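Local coordinates for hypothetical membrane protein (Corynebacterium glutamicum, PDB 6JSA) that binds heme through its C-terminal HtaA domain, the part present here, and probably passes it along the heme uptake machinery of the cell, at residues A[12-17]-A[67-72]; A[19-24]-A[74-79]; A[34-37]-A[42-45]. All coordinates share one frame; numbering follows the deposited sequence.

Contact 1: A[12-17]-A[67-72]; sequences WGVKAS and IHFTGH. With HEM (protoporphyrin IX containing Fe), chain B.
Val14 sets its CG2 methyl against two strand side chains, Phe69 and Ile67, and these three residues carry the direct contact. CG2 meets Phe69 CZ at 4.1 Å, close to the plane of the ring, so the methyl sits against the ring's edge. The same methyl lies 4.3 Å from Ile67 CD1. With CG1 anti to the backbone N (chi1 -177°), CG2 is the branch left facing the strand. One face of the Phe69 ring is packed from within the strand by Ile67 CG2, toward its rim. Farther along, the two segments meet through heme instead of each other. Ser17 OG donates to propionate oxygen O2D of the heme at 2.6 Å and accepts from Lys15 NZ at 2.8 Å, which probably helps balance the carboxylate's charge. His72 lays its imidazole flat over a pyrrole ring, CE1 standing 3.3 Å from heme C2B. Around this buried apolar patch, Phe18 of helix 16-23 meets the Phe69 ring edge-to-face, Phe43 of strand 42-53 touches both Val14 and Ile67, and strand 66-71 runs between strands 30-34 and 76-88, with the turn from strand 3-12 into the helix packed against it through Val14.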
loop_
_atom_site.group_PDB
_atom_site.type_symbol
_atom_site.label_atom_id
_atom_site.label_comp_id
_atom_site.label_asym_id
_atom_site.label_seq_id
_atom_site.Cartn_x
_atom_site.Cartn_y
_atom_site.Cartn_z
ATOM N N TRP A 12 -1.637 -3.014 5.988
ATOM C CA TRP A 12 -2.535 -2.313 5.071
ATOM C C TRP A 12 -3.412 -3.345 4.388
ATOM O O TRP A 12 -2.892 -4.263 3.747
ATOM C CB TRP A 12 -1.744 -1.537 4.028
ATOM C CG TRP A 12 -2.603 -0.676 3.136
ATOM C CD1 TRP A 12 -3.621 0.161 3.522
ATOM C CD2 TRP A 12 -2.491 -0.534 1.714
ATOM N NE1 TRP A 12 -4.151 0.798 2.428
ATOM C CE2 TRP A 12 -3.482 0.388 1.305
ATOM C CE3 TRP A 12 -1.664 -1.110 0.742
ATOM C CZ2 TRP A 12 -3.663 0.753 -0.030
ATOM C CZ3 TRP A 12 -1.850 -0.748 -0.592
ATOM C CH2 TRP A 12 -2.840 0.178 -0.959
ATOM N N GLY A 13 -4.727 -3.193 4.510
ATOM C CA GLY A 13 -5.613 -4.122 3.844
ATOM C C GLY A 13 -5.969 -3.795 2.410
ATOM O O GLY A 13 -6.759 -4.532 1.811
ATOM N N VAL A 14 -5.389 -2.739 1.837
ATOM C CA VAL A 14 -5.774 -2.177 0.545
ATOM C C VAL A 14 -7.140 -1.521 0.692
ATOM O O VAL A 14 -7.230 -0.295 0.813
ATOM C CB VAL A 14 -5.685 -3.170 -0.632
ATOM C CG1 VAL A 14 -6.038 -2.458 -1.927
ATOM C CG2 VAL A 14 -4.271 -3.753 -0.713
ATOM N N LYS A 15 -8.204 -2.324 0.720
ATOM C CA LYS A 15 -9.523 -1.824 1.098
ATOM C C LYS A 15 -10.352 -3.019 1.537
ATOM O O LYS A 15 -10.432 -4.011 0.806
ATOM C CB LYS A 15 -10.213 -1.104 -0.068
ATOM C CG LYS A 15 -11.452 -0.309 0.340
ATOM C CD LYS A 15 -12.020 0.435 -0.853
ATOM C CE LYS A 15 -13.163 1.397 -0.513
ATOM N NZ LYS A 15 -14.144 0.922 0.489
ATOM N N ALA A 16 -10.959 -2.937 2.727
ATOM C CA ALA A 16 -11.688 -4.096 3.242
ATOM C C ALA A 16 -12.795 -4.526 2.287
ATOM O O ALA A 16 -12.973 -5.725 2.024
ATOM C CB ALA A 16 -12.261 -3.804 4.624
ATOM N N SER A 17 -13.549 -3.564 1.747
ATOM C CA SER A 17 -14.633 -3.931 0.845
ATOM C C SER A 17 -14.100 -4.557 -0.440
ATOM O O SER A 17 -14.779 -5.389 -1.050
ATOM C CB SER A 17 -15.538 -2.726 0.570
ATOM O OG SER A 17 -14.851 -1.708 -0.129
ATOM N N ILE A 67 1.287 -8.535 -3.822
ATOM C CA ILE A 67 -0.059 -9.079 -3.709
ATOM C C ILE A 67 -0.605 -9.202 -5.122
ATOM O O ILE A 67 -0.480 -8.264 -5.917
ATOM C CB ILE A 67 -0.967 -8.137 -2.902
ATOM C CG1 ILE A 67 -0.341 -7.789 -1.549
ATOM C CG2 ILE A 67 -2.362 -8.750 -2.764
ATOM C CD1 ILE A 67 -0.972 -6.580 -0.924
ATOM N N HIS A 68 -1.236 -10.336 -5.424
ATOM C CA HIS A 68 -1.784 -10.595 -6.754
ATOM C C HIS A 68 -3.258 -10.960 -6.598
ATOM O O HIS A 68 -3.590 -12.075 -6.182
ATOM C CB HIS A 68 -1.006 -11.712 -7.438
ATOM C CG HIS A 68 -1.289 -11.838 -8.901
ATOM N ND1 HIS A 68 -0.584 -12.689 -9.723
ATOM C CD2 HIS A 68 -2.198 -11.218 -9.693
ATOM C CE1 HIS A 68 -1.047 -12.590 -10.956
ATOM N NE2 HIS A 68 -2.026 -11.704 -10.965
ATOM N N PHE A 69 -4.145 -10.016 -6.926
ATOM C CA PHE A 69 -5.588 -10.247 -6.889
ATOM C C PHE A 69 -6.053 -10.787 -8.234
ATOM O O PHE A 69 -5.614 -10.315 -9.285
ATOM C CB PHE A 69 -6.330 -8.932 -6.647
ATOM C CG PHE A 69 -6.052 -8.281 -5.318
ATOM C CD1 PHE A 69 -6.681 -8.724 -4.164
ATOM C CD2 PHE A 69 -5.195 -7.190 -5.233
ATOM C CE1 PHE A 69 -6.458 -8.106 -2.952
ATOM C CE2 PHE A 69 -4.962 -6.571 -4.018
ATOM C CZ PHE A 69 -5.594 -7.027 -2.878
ATOM N N THR A 70 -6.970 -11.754 -8.201
ATOM C CA THR A 70 -7.601 -12.251 -9.420
ATOM C C THR A 70 -9.094 -12.424 -9.189
ATOM O O THR A 70 -9.555 -12.582 -8.057
ATOM C CB THR A 70 -6.999 -13.583 -9.878
ATOM O OG1 THR A 70 -7.126 -14.546 -8.828
ATOM C CG2 THR A 70 -5.537 -13.418 -10.255
ATOM N N GLY A 71 -9.844 -12.392 -10.285
ATOM C CA GLY A 71 -11.287 -12.558 -10.221
ATOM C C GLY A 71 -11.857 -12.620 -11.620
ATOM O O GLY A 71 -11.160 -12.368 -12.610
ATOM N N HIS A 72 -13.143 -12.959 -11.692
ATOM C CA HIS A 72 -13.874 -12.975 -12.960
ATOM C C HIS A 72 -13.155 -13.813 -14.019
ATOM O O HIS A 72 -12.937 -13.375 -15.153
ATOM C CB HIS A 72 -14.134 -11.556 -13.457
ATOM C CG HIS A 72 -14.990 -10.746 -12.536
ATOM N ND1 HIS A 72 -16.358 -10.911 -12.457
ATOM C CD2 HIS A 72 -14.675 -9.775 -11.649
ATOM C CE1 HIS A 72 -16.848 -10.063 -11.570
ATOM N NE2 HIS A 72 -15.847 -9.364 -11.063
HETATM C CHA HEM B . -17.329 -4.108 -7.891
HETATM C CHB HEM B . -18.678 -6.553 -11.836
HETATM C CHC HEM B . -14.096 -6.545 -13.395
HETATM C CHD HEM B . -12.824 -3.770 -9.651
HETATM C C1A HEM B . -18.086 -4.801 -8.806
HETATM C C2A HEM B . -19.494 -5.117 -8.668
HETATM C C3A HEM B . -19.878 -5.794 -9.753
HETATM C C4A HEM B . -18.718 -5.908 -10.621
HETATM C CMA HEM B . -21.288 -6.360 -10.056
HETATM C CAA HEM B . -20.336 -4.772 -7.431
HETATM C CBA HEM B . -19.956 -5.821 -6.379
HETATM C CGA HEM B . -20.635 -5.568 -5.058
HETATM O O1A HEM B . -21.080 -4.424 -4.806
HETATM O O2A HEM B . -20.714 -6.515 -4.239
HETATM C C1B HEM B . -17.550 -6.820 -12.578
HETATM C C2B HEM B . -17.474 -7.671 -13.748
HETATM C C3B HEM B . -16.204 -7.665 -14.187
HETATM C C4B HEM B . -15.446 -6.811 -13.292
HETATM C CMB HEM B . -18.692 -8.406 -14.330
HETATM C CAB HEM B . -15.549 -8.390 -15.385
HETATM C CBB HEM B . -16.148 -9.283 -16.181
HETATM C C1C HEM B . -13.351 -5.764 -12.539
HETATM C C2C HEM B . -11.962 -5.402 -12.732
HETATM C C3C HEM B . -11.590 -4.660 -11.686
HETATM C C4C HEM B . -12.747 -4.495 -10.818
HETATM C CMC HEM B . -11.078 -5.847 -13.916
HETATM C CAC HEM B . -10.180 -4.059 -11.479
HETATM C CBC HEM B . -9.599 -4.068 -10.268
HETATM C C1D HEM B . -13.942 -3.606 -8.870
HETATM C C2D HEM B . -13.999 -2.824 -7.659
HETATM C C3D HEM B . -15.235 -2.914 -7.170
HETATM C C4D HEM B . -16.004 -3.770 -8.048
HETATM C CMD HEM B . -12.822 -2.029 -7.071
HETATM C CAD HEM B . -15.760 -2.260 -5.875
HETATM C CBD HEM B . -15.620 -3.295 -4.749
HETATM C CGD HEM B . -16.020 -2.673 -3.436
HETATM O O1D HEM B . -17.235 -2.651 -3.114
HETATM O O2D HEM B . -15.118 -2.196 -2.703
HETATM N NA HEM B . -17.637 -5.297 -10.013
HETATM N NB HEM B . -16.290 -6.321 -12.319
HETATM N NC HEM B . -13.803 -5.188 -11.361
HETATM N ND HEM B . -15.184 -4.176 -9.087
HETATM FE FE HEM B . -15.657 -5.507 -10.546
#

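Contact 2: A[19-24]-A[74-79]. With HEM (protoporphyrin IX containing Fe), chain B.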
loop_
_atom_site.group_PDB
_atom_site.type_symbol
_atom_site.label_atom_id
_atom_site.label_comp_id
_atom_site.label_asym_id
_atom_site.label_seq_id
_atom_site.Cartn_x
_atom_site.Cartn_y
_atom_site.Cartn_z
ATOM N N GLN A 19 -11.352 -6.540 -0.540
ATOM C CA GLN A 19 -11.091 -7.927 -0.150
ATOM C C GLN A 19 -12.368 -8.749 -0.190
ATOM O O GLN A 19 -12.384 -9.873 -0.702
ATOM C CB GLN A 19 -10.539 -7.990 1.268
ATOM C CG GLN A 19 -9.122 -7.514 1.453
ATOM C CD GLN A 19 -8.722 -7.583 2.914
ATOM O OE1 GLN A 19 -9.213 -8.428 3.662
ATOM N NE2 GLN A 19 -7.848 -6.684 3.332
ATOM N N ASN A 20 -13.443 -8.211 0.384
ATOM C CA ASN A 20 -14.677 -8.977 0.482
ATOM C C ASN A 20 -15.308 -9.172 -0.883
ATOM O O ASN A 20 -15.920 -10.214 -1.133
ATOM C CB ASN A 20 -15.633 -8.292 1.461
ATOM C CG ASN A 20 -15.069 -8.239 2.871
ATOM O OD1 ASN A 20 -14.193 -9.035 3.227
ATOM N ND2 ASN A 20 -15.568 -7.315 3.682
ATOM N N TYR A 21 -15.144 -8.194 -1.773
ATOM C CA TYR A 21 -15.578 -8.352 -3.155
ATOM C C TYR A 21 -14.767 -9.437 -3.858
ATOM O O TYR A 21 -15.330 -10.334 -4.500
ATOM C CB TYR A 21 -15.449 -7.008 -3.869
ATOM C CG TYR A 21 -15.435 -7.097 -5.369
ATOM C CD1 TYR A 21 -16.571 -7.479 -6.073
ATOM C CD2 TYR A 21 -14.287 -6.789 -6.087
ATOM C CE1 TYR A 21 -16.555 -7.550 -7.445
ATOM C CE2 TYR A 21 -14.262 -6.851 -7.458
ATOM C CZ TYR A 21 -15.399 -7.240 -8.128
ATOM O OH TYR A 21 -15.373 -7.323 -9.484
ATOM N N ILE A 22 -13.438 -9.377 -3.743
ATOM C CA ILE A 22 -12.586 -10.355 -4.419
ATOM C C ILE A 22 -12.956 -11.775 -4.001
ATOM O O ILE A 22 -13.055 -12.680 -4.837
ATOM C CB ILE A 22 -11.102 -10.058 -4.146
ATOM C CG1 ILE A 22 -10.662 -8.801 -4.902
ATOM C CG2 ILE A 22 -10.241 -11.268 -4.488
ATOM C CD1 ILE A 22 -10.606 -8.958 -6.410
ATOM N N ARG A 23 -13.158 -11.993 -2.703
ATOM C CA ARG A 23 -13.439 -13.324 -2.179
ATOM C C ARG A 23 -14.916 -13.682 -2.221
ATOM O O ARG A 23 -15.268 -14.823 -1.904
ATOM C CB ARG A 23 -12.898 -13.451 -0.748
ATOM C CG ARG A 23 -11.386 -13.259 -0.678
ATOM C CD ARG A 23 -10.771 -13.814 0.593
ATOM N NE ARG A 23 -11.011 -12.971 1.760
ATOM C CZ ARG A 23 -10.447 -13.181 2.946
ATOM N NH1 ARG A 23 -9.604 -14.200 3.115
ATOM N NH2 ARG A 23 -10.713 -12.373 3.962
ATOM N N GLY A 24 -15.774 -12.752 -2.641
ATOM C CA GLY A 24 -17.206 -12.950 -2.632
ATOM C C GLY A 24 -17.720 -13.649 -3.878
ATOM O O GLY A 24 -16.966 -14.098 -4.744
ATOM N N GLY A 74 -10.115 -14.503 -14.403
ATOM C CA GLY A 74 -8.867 -13.928 -14.853
ATOM C C GLY A 74 -8.987 -12.565 -15.500
ATOM O O GLY A 74 -7.955 -11.947 -15.797
ATOM N N ILE A 75 -10.208 -12.081 -15.744
ATOM C CA ILE A 75 -10.365 -10.730 -16.275
ATOM C C ILE A 75 -9.809 -9.710 -15.293
ATOM O O ILE A 75 -9.089 -8.780 -15.677
ATOM C CB ILE A 75 -11.837 -10.450 -16.623
ATOM C CG1 ILE A 75 -12.269 -11.271 -17.840
ATOM C CG2 ILE A 75 -12.036 -8.964 -16.889
ATOM C CD1 ILE A 75 -11.653 -10.807 -19.129
ATOM N N LEU A 76 -10.148 -9.859 -14.013
ATOM C CA LEU A 76 -9.546 -9.056 -12.959
ATOM C C LEU A 76 -8.191 -9.663 -12.614
ATOM O O LEU A 76 -8.098 -10.846 -12.266
ATOM C CB LEU A 76 -10.457 -9.014 -11.733
ATOM C CG LEU A 76 -10.143 -7.991 -10.635
ATOM C CD1 LEU A 76 -11.388 -7.731 -9.782
ATOM C CD2 LEU A 76 -8.979 -8.432 -9.748
ATOM N N ASP A 77 -7.148 -8.840 -12.713
ATOM C CA ASP A 77 -5.775 -9.289 -12.514
ATOM C C ASP A 77 -5.008 -8.039 -12.085
ATOM O O ASP A 77 -4.659 -7.205 -12.925
ATOM C CB ASP A 77 -5.242 -9.874 -13.815
ATOM C CG ASP A 77 -3.858 -10.486 -13.680
ATOM O OD1 ASP A 77 -3.105 -10.119 -12.751
ATOM O OD2 ASP A 77 -3.523 -11.334 -14.532
ATOM N N MET A 78 -4.778 -7.909 -10.780
ATOM C CA MET A 78 -4.213 -6.692 -10.209
ATOM C C MET A 78 -3.035 -7.065 -9.328
ATOM O O MET A 78 -3.189 -7.829 -8.371
ATOM C CB MET A 78 -5.258 -5.925 -9.397
ATOM C CG MET A 78 -4.729 -4.612 -8.854
ATOM S SD MET A 78 -5.994 -3.736 -7.917
ATOM C CE MET A 78 -5.323 -2.078 -7.910
ATOM N N GLN A 79 -1.869 -6.520 -9.646
ATOM C CA GLN A 79 -0.657 -6.765 -8.884
ATOM C C GLN A 79 -0.204 -5.468 -8.237
ATOM O O GLN A 79 -0.116 -4.432 -8.905
ATOM C CB GLN A 79 0.448 -7.294 -9.797
ATOM C CG GLN A 79 0.095 -8.586 -10.510
ATOM C CD GLN A 79 1.192 -9.025 -11.447
ATOM O OE1 GLN A 79 2.343 -9.186 -11.038
ATOM N NE2 GLN A 79 0.849 -9.206 -12.715
HETATM C CHA HEM B . -17.329 -4.108 -7.891
HETATM C CHB HEM B . -18.678 -6.553 -11.836
HETATM C CHC HEM B . -14.096 -6.545 -13.395
HETATM C CHD HEM B . -12.824 -3.770 -9.651
HETATM C C1A HEM B . -18.086 -4.801 -8.806
HETATM C C2A HEM B . -19.494 -5.117 -8.668
HETATM C C3A HEM B . -19.878 -5.794 -9.753
HETATM C C4A HEM B . -18.718 -5.908 -10.621
HETATM C CMA HEM B . -21.288 -6.360 -10.056
HETATM C CAA HEM B . -20.336 -4.772 -7.431
HETATM C CBA HEM B . -19.956 -5.821 -6.379
HETATM C CGA HEM B . -20.635 -5.568 -5.058
HETATM O O1A HEM B . -21.080 -4.424 -4.806
HETATM O O2A HEM B . -20.714 -6.515 -4.239
HETATM C C1B HEM B . -17.550 -6.820 -12.578
HETATM C C2B HEM B . -17.474 -7.671 -13.748
HETATM C C3B HEM B . -16.204 -7.665 -14.187
HETATM C C4B HEM B . -15.446 -6.811 -13.292
HETATM C CMB HEM B . -18.692 -8.406 -14.330
HETATM C CAB HEM B . -15.549 -8.390 -15.385
HETATM C CBB HEM B . -16.148 -9.283 -16.181
HETATM C C1C HEM B . -13.351 -5.764 -12.539
HETATM C C2C HEM B . -11.962 -5.402 -12.732
HETATM C C3C HEM B . -11.590 -4.660 -11.686
HETATM C C4C HEM B . -12.747 -4.495 -10.818
HETATM C CMC HEM B . -11.078 -5.847 -13.916
HETATM C CAC HEM B . -10.180 -4.059 -11.479
HETATM C CBC HEM B . -9.599 -4.068 -10.268
HETATM C C1D HEM B . -13.942 -3.606 -8.870
HETATM C C2D HEM B . -13.999 -2.824 -7.659
HETATM C C3D HEM B . -15.235 -2.914 -7.170
HETATM C C4D HEM B . -16.004 -3.770 -8.048
HETATM C CMD HEM B . -12.822 -2.029 -7.071
HETATM C CAD HEM B . -15.760 -2.260 -5.875
HETATM C CBD HEM B . -15.620 -3.295 -4.749
HETATM C CGD HEM B . -16.020 -2.673 -3.436
HETATM O O1D HEM B . -17.235 -2.651 -3.114
HETATM O O2D HEM B . -15.118 -2.196 -2.703
HETATM N NA HEM B . -17.637 -5.297 -10.013
HETATM N NB HEM B . -16.290 -6.321 -12.319
HETATM N NC HEM B . -13.803 -5.188 -11.361
HETATM N ND HEM B . -15.184 -4.176 -9.087
HETATM FE FE HEM B . -15.657 -5.507 -10.546
#
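This is the tyrosine-ligand side of the heme pocket, where helix 16-23 supplies the axial tyrosine and the start of strand 76-88 supplies an apolar wall. Leu76 CD1 is the shared point: it lies 3.8 Å from Tyr21 CE2 and 3.7 Å from Ile22 CD1. It also stands 3.6 Å from heme C3C, so one methyl fills the corner between helix and porphyrin. Ile22 reaches it with the end of its chain, crossing the leucine side chain at a slant. Tyr21 has CG anti to the backbone N (chi1 161°), which swings the ring away from the helix and over the heme; heme C4D lies under one ring face, offset toward the rim. The phenol oxygen OH then binds the iron at 2.1 Å. Ile75 adds its CG2 methyl 3.9 Å from heme CAB, the first carbon of a vinyl group. Ile75 and Leu76 both stand opposite Gly71 in a classic beta bulge, and both side chains reach the heme from there. Phe69 of strand 66-71 packs against both Ile22 and Leu76. The same Tyr21 OH is hydrogen-bonded to His72 NE2, so the ligand oxygen is gripped by iron and imidazole together, which is consistent with the histidine helping to orient the phenol and tune its bond to the metal.

Contact 3: A[34-37]-A[42-45]; sequences NGVG and QFQF
Gly37 and Gln44 form an antiparallel hydrogen-bonded pair in the hairpin that joins strands 37-39 and 42-53, and two backbone bonds close it. Gly37 N donates to Gln44 O at 2.9 Å, nearly straight at 166° and in the carbonyl plane, on a lone pair. The return bond, from Gln44 N to Gly37 O, is 2.8 Å long and differs in approach: the donor stands well above the plane of the Gly37 carbonyl. Each carbonyl also receives a CA-H...O contact, Phe43 CA coming to 3.3 Å from Gly37 O and Val36 CA approaching Gln44 O from the other segment.

The side-chain amide of Gln44 folds back along its own strand. Its chain bends at chi2 (-75°), bringing NE2 to Gln42 O at 3.2 Å, again from above the carbonyl plane; the same NE2 has a weak second bond to Asp39 O in the hairpin. Gln42 turns its own amide elsewhere, OE1 accepting from Asn40 ND2. The aliphatic CB and CG of Gln44 meanwhile lie against the carbonyl group of Gly37, which has no side chain to compete for the space.

Beyond the polar groups, Val36 and Phe45 lie side by side and point the same way. Trp31 meets the Phe43 ring edge-to-face, and Ile67 also touches Phe45. Both Val36 methyls reach Phe45, and CG1 also touches Phe43 CB at 3.8 Å: CG1 sits over one face of the Phe45 ring, while CG2 approaches Phe45 CE2 at 4.0 Å.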
loop_
_atom_site.group_PDB
_atom_site.type_symbol
_atom_site.label_atom_id
_atom_site.label_comp_id
_atom_site.label_asym_id
_atom_site.label_seq_id
_atom_site.Cartn_x
_atom_site.Cartn_y
_atom_site.Cartn_z
ATOM N N ASN A 34 3.404 -12.981 -2.139
ATOM C CA ASN A 34 4.801 -13.347 -2.355
ATOM C C ASN A 34 5.610 -12.371 -1.509
ATOM O O ASN A 34 5.778 -11.206 -1.881
ATOM C CB ASN A 34 5.153 -13.252 -3.835
ATOM C CG ASN A 34 6.347 -14.099 -4.210
ATOM O OD1 ASN A 34 6.446 -15.266 -3.823
ATOM N ND2 ASN A 34 7.262 -13.519 -4.967
ATOM N N GLY A 35 6.094 -12.838 -0.364
ATOM C CA GLY A 35 6.838 -11.962 0.514
ATOM C C GLY A 35 5.980 -11.050 1.350
ATOM O O GLY A 35 6.494 -10.067 1.887
ATOM N N VAL A 36 4.683 -11.349 1.470
ATOM C CA VAL A 36 3.701 -10.559 2.208
ATOM C C VAL A 36 2.843 -11.543 2.994
ATOM O O VAL A 36 2.546 -12.638 2.503
ATOM C CB VAL A 36 2.819 -9.744 1.221
ATOM C CG1 VAL A 36 1.699 -8.974 1.935
ATOM C CG2 VAL A 36 3.679 -8.824 0.376
ATOM N N GLY A 37 2.470 -11.178 4.222
ATOM C CA GLY A 37 1.569 -11.972 5.029
ATOM C C GLY A 37 0.167 -11.382 5.086
ATOM O O GLY A 37 -0.165 -10.408 4.405
ATOM N N GLN A 42 -5.547 -7.434 7.089
ATOM C CA GLN A 42 -4.530 -6.501 6.619
ATOM C C GLN A 42 -3.373 -7.300 6.047
ATOM O O GLN A 42 -2.901 -8.257 6.671
ATOM C CB GLN A 42 -4.005 -5.603 7.744
ATOM C CG GLN A 42 -5.056 -4.700 8.340
ATOM C CD GLN A 42 -4.487 -3.871 9.464
ATOM O OE1 GLN A 42 -4.201 -4.391 10.541
ATOM N NE2 GLN A 42 -4.289 -2.585 9.212
ATOM N N PHE A 43 -2.906 -6.899 4.872
ATOM C CA PHE A 43 -1.651 -7.428 4.366
ATOM C C PHE A 43 -0.500 -6.959 5.247
ATOM O O PHE A 43 -0.513 -5.843 5.782
ATOM C CB PHE A 43 -1.494 -7.062 2.893
ATOM C CG PHE A 43 -2.637 -7.581 2.066
ATOM C CD1 PHE A 43 -2.690 -8.924 1.713
ATOM C CD2 PHE A 43 -3.705 -6.761 1.725
ATOM C CE1 PHE A 43 -3.761 -9.430 0.997
ATOM C CE2 PHE A 43 -4.787 -7.258 1.009
ATOM C CZ PHE A 43 -4.814 -8.599 0.637
ATOM N N GLN A 44 0.471 -7.849 5.450
ATOM C CA GLN A 44 1.531 -7.677 6.435
ATOM C C GLN A 44 2.847 -7.568 5.685
ATOM O O GLN A 44 3.244 -8.499 4.968
ATOM C CB GLN A 44 1.564 -8.867 7.399
ATOM C CG GLN A 44 0.235 -9.125 8.109
ATOM C CD GLN A 44 -0.047 -8.126 9.212
ATOM O OE1 GLN A 44 0.856 -7.737 9.950
ATOM N NE2 GLN A 44 -1.300 -7.718 9.343
ATOM N N PHE A 45 3.513 -6.436 5.847
ATOM C CA PHE A 45 4.732 -6.126 5.119
ATOM C C PHE A 45 5.890 -6.066 6.100
ATOM O O PHE A 45 5.742 -5.571 7.224
ATOM C CB PHE A 45 4.598 -4.786 4.386
ATOM C CG PHE A 45 3.439 -4.744 3.426
ATOM C CD1 PHE A 45 2.164 -4.403 3.862
ATOM C CD2 PHE A 45 3.627 -5.071 2.091
ATOM C CE1 PHE A 45 1.095 -4.381 2.981
ATOM C CE2 PHE A 45 2.560 -5.046 1.199
ATOM C CZ PHE A 45 1.295 -4.704 1.649
#

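In the fold
From the N terminus, strand 3-12 leads through the turn at 12-17 into helix 16-23, so the first segments of contacts 1 and 2 are separated by a single residue. Contact 1 closes a long loop when the chain returns at 67-72, and contact 2 closes another at 74-79; their segments alternate, so the two loops cross. Contact 3 is a short hairpin nested inside both. Contact 1 ties the turn before helix 16-23 to strand 66-71, contact 2 ties the helix itself to the neighbouring strand 76-88, and both touch the heme; a probable hydrogen bond between His68 NE2 and Asp77 OD1 also links them. Contact 3 joins this region through Phe43, whose carbonyl probably accepts from Trp12 N.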